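Local coordinates for protein 7beta-hydroxysteroid dehydrogenase (Collinsella aerofaciens, PDB 5FYD) that reduces the 7-oxo group of 7-oxolithocholate with NADPH, yielding the bile acid ursodeoxycholate, as a homodimeric short-chain dehydrogenase, at residues 216-220 / 232-238; 164-168 / 181-185. One frame throughout, in Å; residues are numbered along the deposited sequence.

Contact 1 (216-220 / 232-238)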
loop_
_atom_site.group_PDB
_atom_site.type_symbol
_atom_site.label_atom_id
_atom_site.label_comp_id
_atom_site.label_asym_id
_atom_site.label_seq_id
_atom_site.Cartn_x
_atom_site.Cartn_y
_atom_site.Cartn_z
ATOM N N GLU A 216 16.772 -4.857 9.713
ATOM C CA GLU A 216 17.863 -5.622 9.109
ATOM C C GLU A 216 18.542 -4.829 7.992
ATOM O O GLU A 216 19.763 -4.913 7.817
ATOM C CB GLU A 216 17.366 -6.996 8.638
ATOM C CG GLU A 216 17.266 -7.967 9.806
ATOM C CD GLU A 216 15.977 -8.747 9.820
ATOM O OE1 GLU A 216 15.447 -9.027 8.722
ATOM O OE2 GLU A 216 15.492 -9.053 10.936
ATOM N N CYS A 217 17.759 -4.028 7.260
ATOM C CA CYS A 217 18.321 -3.128 6.244
ATOM C C CYS A 217 19.248 -2.090 6.872
ATOM O O CYS A 217 20.375 -1.885 6.410
ATOM C CB CYS A 217 17.241 -2.372 5.501
ATOM S SG CYS A 217 16.170 -3.472 4.547
ATOM N N VAL A 218 18.756 -1.432 7.921
ATOM C CA VAL A 218 19.569 -0.448 8.636
ATOM C C VAL A 218 20.793 -1.066 9.308
ATOM O O VAL A 218 21.879 -0.487 9.282
ATOM C CB VAL A 218 18.700 0.355 9.617
ATOM C CG1 VAL A 218 19.544 1.244 10.503
ATOM C CG2 VAL A 218 17.705 1.202 8.829
ATOM N N ASP A 219 20.626 -2.248 9.911
ATOM C CA ASP A 219 21.760 -2.948 10.491
ATOM C C ASP A 219 22.851 -3.233 9.448
ATOM O O ASP A 219 24.032 -2.964 9.698
ATOM C CB ASP A 219 21.325 -4.244 11.184
ATOM C CG ASP A 219 20.715 -3.991 12.561
ATOM O OD1 ASP A 219 20.883 -2.877 13.111
ATOM O OD2 ASP A 219 20.077 -4.922 13.096
ATOM N N GLU A 220 22.458 -3.717 8.273
ATOM C CA GLU A 220 23.443 -3.973 7.222
ATOM C C GLU A 220 24.131 -2.680 6.754
ATOM O O GLU A 220 25.348 -2.645 6.599
ATOM C CB GLU A 220 22.820 -4.699 6.032
ATOM C CG GLU A 220 23.854 -5.011 4.972
ATOM C CD GLU A 220 23.345 -5.911 3.853
ATOM O OE1 GLU A 220 22.146 -6.245 3.798
ATOM O OE2 GLU A 220 24.178 -6.273 3.014
ATOM N N ILE A 232 23.594 -3.540 -1.741
ATOM C CA ILE A 232 22.215 -3.992 -1.944
ATOM C C ILE A 232 21.817 -4.739 -0.676
ATOM O O ILE A 232 22.494 -5.674 -0.287
ATOM C CB ILE A 232 22.087 -4.872 -3.194
ATOM C CG1 ILE A 232 22.324 -4.016 -4.450
ATOM C CG2 ILE A 232 20.692 -5.515 -3.262
ATOM C CD1 ILE A 232 22.537 -4.804 -5.704
ATOM N N ALA A 233 20.728 -4.339 -0.035
ATOM C CA ALA A 233 20.320 -4.960 1.233
ATOM C C ALA A 233 19.825 -6.369 1.009
ATOM O O ALA A 233 18.957 -6.603 0.175
ATOM C CB ALA A 233 19.241 -4.131 1.914
ATOM N N GLY A 234 20.405 -7.303 1.756
ATOM C CA GLY A 234 19.959 -8.678 1.790
ATOM C C GLY A 234 20.659 -9.527 0.743
ATOM O O GLY A 234 20.873 -9.101 -0.383
ATOM N N GLN A 235 20.985 -10.760 1.119
ATOM C CA GLN A 235 21.715 -11.658 0.231
ATOM C C GLN A 235 20.946 -12.019 -1.037
ATOM O O GLN A 235 21.493 -11.979 -2.151
ATOM C CB GLN A 235 22.133 -12.928 0.990
ATOM C CG GLN A 235 23.114 -13.791 0.211
ATOM C CD GLN A 235 24.410 -13.068 -0.131
ATOM O OE1 GLN A 235 25.019 -12.429 0.723
ATOM N NE2 GLN A 235 24.834 -13.163 -1.377
ATOM N N ARG A 236 19.683 -12.386 -0.879
ATOM C CA ARG A 236 18.873 -12.783 -2.019
ATOM C C ARG A 236 18.793 -11.666 -3.059
ATOM O O ARG A 236 18.801 -11.925 -4.260
ATOM C CB ARG A 236 17.454 -13.182 -1.567
ATOM C CG ARG A 236 16.453 -13.427 -2.695
ATOM C CD ARG A 236 15.684 -12.163 -3.121
ATOM N NE ARG A 236 14.855 -12.382 -4.316
ATOM C CZ ARG A 236 14.349 -11.431 -5.110
ATOM N NH1 ARG A 236 14.583 -10.132 -4.894
ATOM N NH2 ARG A 236 13.604 -11.789 -6.157
ATOM N N ASN A 237 18.641 -10.424 -2.591
ATOM C CA ASN A 237 18.560 -9.288 -3.505
ATOM C C ASN A 237 19.856 -9.074 -4.242
ATOM O O ASN A 237 19.828 -8.795 -5.430
ATOM C CB ASN A 237 18.191 -8.008 -2.761
ATOM C CG ASN A 237 16.762 -8.012 -2.276
ATOM O OD1 ASN A 237 15.890 -8.625 -2.894
ATOM N ND2 ASN A 237 16.506 -7.311 -1.168
ATOM N N LYS A 238 20.989 -9.208 -3.549
ATOM C CA LYS A 238 22.296 -9.095 -4.202
ATOM C C LYS A 238 22.444 -10.105 -5.337
ATOM O O LYS A 238 22.874 -9.773 -6.451
ATOM C CB LYS A 238 23.462 -9.329 -3.230
ATOM C CG LYS A 238 23.668 -8.293 -2.152
ATOM C CD LYS A 238 24.720 -8.777 -1.134
ATOM C CE LYS A 238 24.895 -7.807 0.038
ATOM N NZ LYS A 238 23.696 -7.778 0.904
#
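The carboxylate of E220 joins helix 214-224 to the start of helix 235-247 with both of its oxygens. E220 OE2 meets K238 NZ in a salt bridge of 2.6 Å, the two side chains arriving from opposite directions. E220 OE1 accepts G234 N at 2.9 Å, with an N-H...O angle of 158°. Each oxygen uses its syn lone pair, and between them they tie an ammonium group and a main-chain amide to one carboxylate. E220 spans the gap between the helices because its chain is extended, CG lying anti to the backbone N (chi1 -178°). OE2 also pairs with K224, one turn further along, so two lysines would be expected to favour its charged form.

The ammonium group has main-chain partners as well. K238 NZ gives a hydrogen bond of 2.7 Å to I232 O, nearly in line with the carbonyl, and a weak one to G234 O. The extended K238 chain runs toward the helix start, and the bend at chi4 (69°) turns NZ in toward E220 OE2 and I232 O.

Apolar contact is slight: C217 SG lies 4.1 Å from A233 CB, and L212 and L186 touch both residues.

In this Rossmann-type SDR fold, the arrangement is the turn that leads from the last parallel strand, 230-232, through the N-cap G234 into helix 235-247, tied by E220 to helix 214-224 and close to the NADP(+)-binding residue S240.

Contact 2 (164-168 / 181-185)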
loop_
_atom_site.group_PDB
_atom_site.type_symbol
_atom_site.label_atom_id
_atom_site.label_comp_id
_atom_site.label_asym_id
_atom_site.label_seq_id
_atom_site.Cartn_x
_atom_site.Cartn_y
_atom_site.Cartn_z
ATOM N N LEU A 164 20.966 6.849 -6.241
ATOM C CA LEU A 164 21.994 5.804 -6.263
ATOM C C LEU A 164 23.305 6.349 -6.850
ATOM O O LEU A 164 24.366 6.319 -6.208
ATOM C CB LEU A 164 21.515 4.617 -7.083
ATOM C CG LEU A 164 22.495 3.471 -7.308
ATOM C CD1 LEU A 164 23.001 2.803 -6.038
ATOM C CD2 LEU A 164 21.817 2.470 -8.220
ATOM N N LYS A 165 23.226 6.833 -8.069
ATOM C CA LYS A 165 24.439 7.255 -8.765
ATOM C C LYS A 165 25.098 8.493 -8.146
ATOM O O LYS A 165 26.339 8.583 -8.116
ATOM C CB LYS A 165 24.189 7.438 -10.260
ATOM C CG LYS A 165 23.768 6.167 -10.996
ATOM C CD LYS A 165 24.827 5.083 -11.007
ATOM C CE LYS A 165 24.212 3.691 -11.043
ATOM N NZ LYS A 165 25.229 2.678 -10.780
ATOM N N MET A 166 24.300 9.440 -7.648
ATOM C CA MET A 166 24.864 10.591 -6.957
ATOM C C MET A 166 25.606 10.132 -5.711
ATOM O O MET A 166 26.697 10.598 -5.424
ATOM C CB MET A 166 23.787 11.608 -6.567
ATOM C CG MET A 166 24.381 12.923 -6.044
ATOM S SD MET A 166 25.140 13.812 -7.436
ATOM C CE MET A 166 26.252 14.929 -6.613
ATOM N N THR A 167 24.989 9.228 -4.938
ATOM C CA THR A 167 25.590 8.794 -3.672
ATOM C C THR A 167 26.816 7.924 -3.918
ATOM O O THR A 167 27.803 8.037 -3.190
ATOM C CB THR A 167 24.569 8.112 -2.761
ATOM O OG1 THR A 167 23.445 8.978 -2.594
ATOM C CG2 THR A 167 25.167 7.821 -1.386
ATOM N N GLU A 168 26.775 7.093 -4.956
ATOM C CA GLU A 168 27.944 6.284 -5.327
ATOM C C GLU A 168 29.132 7.181 -5.623
ATOM O O GLU A 168 30.231 6.926 -5.153
ATOM C CB GLU A 168 27.655 5.378 -6.524
ATOM C CG GLU A 168 26.717 4.211 -6.209
ATOM C CD GLU A 168 26.456 3.299 -7.391
ATOM O OE1 GLU A 168 26.429 3.765 -8.548
ATOM O OE2 GLU A 168 26.254 2.083 -7.181
ATOM N N VAL A 181 30.367 7.805 3.478
ATOM C CA VAL A 181 29.139 7.878 2.721
ATOM C C VAL A 181 28.854 6.525 2.110
ATOM O O VAL A 181 29.763 5.845 1.656
ATOM C CB VAL A 181 29.208 8.997 1.652
ATOM C CG1 VAL A 181 27.989 9.001 0.713
ATOM C CG2 VAL A 181 29.340 10.335 2.338
ATOM N N GLU A 182 27.594 6.136 2.128
ATOM C CA GLU A 182 27.127 4.863 1.592
ATOM C C GLU A 182 25.740 5.043 1.011
ATOM O O GLU A 182 24.956 5.844 1.512
ATOM C CB GLU A 182 27.083 3.816 2.695
ATOM C CG GLU A 182 26.743 2.390 2.262
ATOM C CD GLU A 182 26.340 1.532 3.449
ATOM O OE1 GLU A 182 26.940 1.688 4.546
ATOM O OE2 GLU A 182 25.388 0.747 3.297
ATOM N N VAL A 183 25.461 4.322 -0.055
ATOM C CA VAL A 183 24.077 4.106 -0.482
ATOM C C VAL A 183 23.683 2.663 -0.244
ATOM O O VAL A 183 24.426 1.737 -0.585
ATOM C CB VAL A 183 23.803 4.551 -1.932
ATOM C CG1 VAL A 183 24.811 4.005 -2.941
ATOM C CG2 VAL A 183 22.363 4.213 -2.355
ATOM N N ILE A 184 22.505 2.479 0.345
ATOM C CA ILE A 184 21.936 1.153 0.546
ATOM C C ILE A 184 20.701 1.067 -0.343
ATOM O O ILE A 184 19.801 1.898 -0.237
ATOM C CB ILE A 184 21.620 0.838 2.019
ATOM C CG1 ILE A 184 21.099 -0.608 2.143
ATOM C CG2 ILE A 184 20.621 1.806 2.658
ATOM C CD1 ILE A 184 22.048 -1.553 2.802
ATOM N N THR A 185 20.662 0.042 -1.185
ATOM C CA THR A 185 19.595 -0.163 -2.147
ATOM C C THR A 185 18.658 -1.266 -1.641
ATOM O O THR A 185 19.091 -2.404 -1.416
ATOM C CB THR A 185 20.188 -0.513 -3.522
ATOM O OG1 THR A 185 20.917 0.626 -4.023
ATOM C CG2 THR A 185 19.111 -0.884 -4.487
#
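T167 OG1 is gripped by I163 O and, from strand 136-143, by N140 ND2, both through hydrogen bonds. With the hydroxyl placed beside the backbone N (chi1 -54°), the methyl CG2 is the branch that faces strand 181-185. T167 CG2 sits 3.5 Å from E182 O and packs against V183 CB and V181 CG1, lying over the strand backbone between two inward-pointing valines.

V183 is met from several sides. V183 CG1 touches L164 CD1 and E168 CG, each at 3.8 Å, and the L164 side chain crosses it at about a right angle. L164 CD1 also reaches T185 OG1 at 3.6 Å. E168 lends only its CG methylene here; E168 OE1 pairs with K165 NZ in a salt bridge of 2.8 Å, while OE2 bonds to S230 OG.

Segment 164-168 of helix 154-173 runs at 152° to strand segment 181-185, their axes 7.7 Å apart at closest, as expected where a helix leads into the next strand of a beta-alpha-beta unit. No hydrogen bond joins the two segments, so van der Waals contact holds the helix to this strand, while T167 and E168 bond to the flanking strands.

In the fold
Contact 2 precedes contact 1 along the chain, their centres 14 Å apart. They meet at the C-terminal ends of neighbouring parallel strands: A233 N lies 2.9 Å from T185 O, a probable hydrogen bond, and A233 CB packs 3.9 Å from I184 CD1. The alternation of strand 179-186 divides the work, V183 and T185 facing helix 154-173 while I184 points away from it, its CD1 packing also on C217 O. Contact 2 lies beside the inferred catalytic residues, with T185 about 5 Å from S143 and L164 about 6 Å from K160 between side chains. Contact 1 borders the NADP(+) site, the side chain of C217 about 5 Å from that of V20.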